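Local coordinates for protein HpcH/HpaI aldolase (Desulfitobacterium hafniense, PDB 3QZ6) that belongs to the HpcH/HpaI aldolase family and folds as a TIM barrel of eight parallel strands ringed by helices, at residues Pro74-Ala79 with Ala100-Glu105. Sequence-based numbering, arbitrary orientation.
Sequences PQVDRA and AETMRE
Val76 makes the direct contact from the loop ahead of helix 78-87, reaching across to Thr102 and Glu105 on helix 100-110. Its bond from CA to CB points at the helix, and the two methyls divide the work. CG1, anti to the backbone N (chi1 176°), lies 4.0 Å from Glu105 CG, where the two side chains run past one another in opposite directions. CG2 turns to the other neighbour and meets Thr102 CG2 at 4.2 Å, methyl against methyl. Thr106 and Leu109 of the same helix, together with Ile94 of strand 91-94, also touch the valine. Helices 78-87 and 100-110 follow the third and fourth strands of the TIM barrel, so the valine, just before the first of them, packs the strand-to-helix loop against the next helix of the outer ring.

The main chain of Val76 is tied in more loosely. A single water donates to Glu105 OE2 at 2.8 Å and, by a weak bond, to Val76 O at 3.3 Å. Glu105 has its chain bent at chi2 (69°), which brings the carboxylate round to this water while CG stays against the valine; Arg108 holds OE2 in a salt bridge, which would probably favour the charged form.

One residue on, Asp77 turns away from helix 100-110 and sits at the N-cap of helix 78-87, its side chain capping a backbone N a little farther along the chain. OD1 is also hydrogen-bonded to the side-chain ND1 of His80, whereas OD2 receives Gln75 NE2 at 3.0 Å, the donor standing 50° out of the carboxylate plane. Beyond the cap, the Arg78 side chain touches Leu109, farther along helix 100-110.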
ATOM      1  N   PRO A  74       5.344 -21.564   2.430  1.00 18.77           N
ATOM      2  CA  PRO A  74       6.553 -21.816   3.234  1.00 20.13           C
ATOM      3  C   PRO A  74       7.047 -23.265   3.185  1.00 21.16           C
ATOM      4  O   PRO A  74       8.216 -23.534   3.451  1.00 20.87           O
ATOM      5  CB  PRO A  74       6.097 -21.467   4.651  1.00 18.44           C
ATOM      6  CG  PRO A  74       4.602 -21.739   4.637  1.00 16.64           C
ATOM      7  CD  PRO A  74       4.147 -21.332   3.260  1.00 16.55           C
ATOM      8  N   GLN A  75       6.158 -24.197   2.882  1.00 17.12           N
ATOM      9  CA  GLN A  75       6.543 -25.602   2.802  1.00 21.59           C
ATOM     10  C   GLN A  75       5.511 -26.298   1.943  1.00 23.47           C
ATOM     11  O   GLN A  75       4.390 -25.812   1.791  1.00 21.58           O
ATOM     12  CB  GLN A  75       6.602 -26.256   4.193  1.00 24.05           C
ATOM     13  CG  GLN A  75       5.232 -26.469   4.832  1.00 21.31           C
ATOM     14  CD  GLN A  75       5.295 -26.674   6.334  1.00 22.79           C
ATOM     15  OE1 GLN A  75       6.288 -26.344   6.971  1.00 18.45           O
ATOM     16  NE2 GLN A  75       4.216 -27.204   6.912  1.00 23.98           N
ATOM     17  N   VAL A  76       5.893 -27.424   1.363  1.00 19.17           N
ATOM     18  CA  VAL A  76       4.996 -28.163   0.493  1.00 19.87           C
ATOM     19  C   VAL A  76       4.254 -29.228   1.289  1.00 21.95           C
ATOM     20  O   VAL A  76       4.829 -30.232   1.679  1.00 27.90           O
ATOM     21  CB  VAL A  76       5.784 -28.813  -0.650  1.00 22.44           C
ATOM     22  CG1 VAL A  76       4.871 -29.677  -1.513  1.00 27.75           C
ATOM     23  CG2 VAL A  76       6.457 -27.730  -1.484  1.00 18.03           C
ATOM     24  N   ASP A  77       2.984 -28.982   1.579  1.00 19.20           N
ATOM     25  CA  ASP A  77       2.143 -30.023   2.162  1.00 20.33           C
ATOM     26  C   ASP A  77       0.714 -29.857   1.678  1.00 20.46           C
ATOM     27  O   ASP A  77       0.393 -28.888   0.993  1.00 17.74           O
ATOM     28  CB  ASP A  77       2.238 -30.087   3.705  1.00 20.33           C
ATOM     29  CG  ASP A  77       1.736 -28.821   4.389  1.00 26.96           C
ATOM     30  OD1 ASP A  77       1.075 -27.995   3.705  1.00 22.39           O
ATOM     31  OD2 ASP A  77       2.000 -28.661   5.619  1.00 19.21           O
ATOM     32  N   ARG A  78      -0.136 -30.811   2.037  1.00 17.13           N
ATOM     33  CA  ARG A  78      -1.503 -30.842   1.546  1.00 21.81           C
ATOM     34  C   ARG A  78      -2.285 -29.645   2.058  1.00 23.31           C
ATOM     35  O   ARG A  78      -3.075 -29.047   1.314  1.00 20.69           O
ATOM     36  CB  ARG A  78      -2.188 -32.154   1.953  1.00 20.53           C
ATOM     37  CG  ARG A  78      -3.490 -32.418   1.206  1.00 19.94           C
ATOM     38  CD  ARG A  78      -3.935 -33.874   1.376  1.00 23.41           C
ATOM     39  NE  ARG A  78      -5.036 -34.166   0.468  1.00 22.42           N
ATOM     40  CZ  ARG A  78      -6.308 -33.900   0.733  1.00 24.68           C
ATOM     41  NH1 ARG A  78      -6.652 -33.351   1.896  1.00 22.88           N
ATOM     42  NH2 ARG A  78      -7.241 -34.199  -0.159  1.00 25.77           N
ATOM     43  N   ALA A  79      -2.055 -29.284   3.322  1.00 17.97           N
ATOM     44  CA  ALA A  79      -2.747 -28.137   3.918  1.00 18.56           C
ATOM     45  C   ALA A  79      -2.566 -26.880   3.063  1.00 24.50           C
ATOM     46  O   ALA A  79      -3.526 -26.146   2.818  1.00 26.41           O
ATOM     47  CB  ALA A  79      -2.264 -27.886   5.342  1.00 15.46           C
ATOM     48  N   ALA A 100      14.359 -32.909  -7.405  1.00 24.59           N
ATOM     49  CA  ALA A 100      13.208 -33.349  -8.177  1.00 24.21           C
ATOM     50  C   ALA A 100      12.083 -33.751  -7.232  1.00 27.67           C
ATOM     51  O   ALA A 100      10.911 -33.537  -7.530  1.00 30.22           O
ATOM     52  CB  ALA A 100      13.581 -34.526  -9.087  1.00 27.56           C
ATOM     53  N   GLU A 101      12.441 -34.320  -6.083  1.00 24.30           N
ATOM     54  CA  GLU A 101      11.432 -34.860  -5.183  1.00 29.97           C
ATOM     55  C   GLU A 101      10.453 -33.777  -4.710  1.00 28.55           C
ATOM     56  O   GLU A 101       9.251 -34.013  -4.623  1.00 25.78           O
ATOM     57  CB  GLU A 101      12.074 -35.575  -3.994  1.00 37.80           C
ATOM     58  CG  GLU A 101      11.051 -36.155  -3.016  1.00 53.82           C
ATOM     59  CD  GLU A 101       9.987 -37.020  -3.701  1.00 62.71           C
ATOM     60  OE1 GLU A 101      10.348 -37.831  -4.589  1.00 67.42           O
ATOM     61  OE2 GLU A 101       8.789 -36.882  -3.350  1.00 54.83           O
ATOM     62  N   THR A 102      10.968 -32.590  -4.411  1.00 21.79           N
ATOM     63  CA  THR A 102      10.110 -31.489  -3.980  1.00 22.81           C
ATOM     64  C   THR A 102       9.086 -31.155  -5.061  1.00 23.58           C
ATOM     65  O   THR A 102       7.921 -30.903  -4.770  1.00 24.42           O
ATOM     66  CB  THR A 102      10.941 -30.245  -3.650  1.00 26.79           C
ATOM     67  OG1 THR A 102      11.794 -30.535  -2.535  1.00 30.56           O
ATOM     68  CG2 THR A 102      10.042 -29.066  -3.303  1.00 24.72           C
HETATM   69  N   MSE A 103       9.532 -31.149  -6.312  1.00 22.64           N
HETATM   70  CA  MSE A 103       8.637 -30.884  -7.430  1.00 23.35           C
HETATM   71  C   MSE A 103       7.639 -32.022  -7.633  1.00 24.00           C
HETATM   72  O   MSE A 103       6.459 -31.779  -7.912  1.00 22.75           O
HETATM   73  CB  MSE A 103       9.433 -30.650  -8.712  1.00 22.98           C
HETATM   74  CG  MSE A 103      10.222 -29.354  -8.724  1.00 27.22           C
HETATM   75 SE   MSE A 103       9.073 -27.775  -8.468  0.79 47.45          SE
HETATM   76  CE  MSE A 103       9.283 -27.562  -6.636  1.00 14.60           C
ATOM     77  N   ARG A 104       8.099 -33.264  -7.505  1.00 20.13           N
ATOM     78  CA  ARG A 104       7.176 -34.388  -7.652  1.00 23.63           C
ATOM     79  C   ARG A 104       6.059 -34.295  -6.620  1.00 23.44           C
ATOM     80  O   ARG A 104       4.892 -34.523  -6.934  1.00 24.74           O
ATOM     81  CB  ARG A 104       7.901 -35.734  -7.556  1.00 21.75           C
ATOM     82  CG  ARG A 104       8.681 -36.084  -8.827  1.00 28.08           C
ATOM     83  CD  ARG A 104       9.114 -37.547  -8.843  1.00 34.39           C
ATOM     84  NE  ARG A 104      10.223 -37.793  -7.929  1.00 43.53           N
ATOM     85  CZ  ARG A 104      11.503 -37.715  -8.275  1.00 46.72           C
ATOM     86  NH1 ARG A 104      12.450 -37.949  -7.374  1.00 43.97           N
ATOM     87  NH2 ARG A 104      11.835 -37.396  -9.522  1.00 46.15           N
ATOM     88  N   GLU A 105       6.422 -33.940  -5.392  1.00 20.81           N
ATOM     89  CA  GLU A 105       5.447 -33.852  -4.314  1.00 20.45           C
ATOM     90  C   GLU A 105       4.499 -32.667  -4.518  1.00 23.62           C
ATOM     91  O   GLU A 105       3.299 -32.774  -4.266  1.00 24.38           O
ATOM     92  CB  GLU A 105       6.163 -33.751  -2.971  1.00 22.76           C
ATOM     93  CG  GLU A 105       5.231 -33.676  -1.780  1.00 31.97           C
ATOM     94  CD  GLU A 105       4.472 -34.973  -1.530  1.00 37.94           C
ATOM     95  OE1 GLU A 105       4.705 -35.976  -2.250  1.00 37.02           O
ATOM     96  OE2 GLU A 105       3.638 -34.984  -0.601  1.00 37.41           O
TER
HETATM   97  O   HOH W   1       3.726 -33.359   1.736  1.00 40.29           O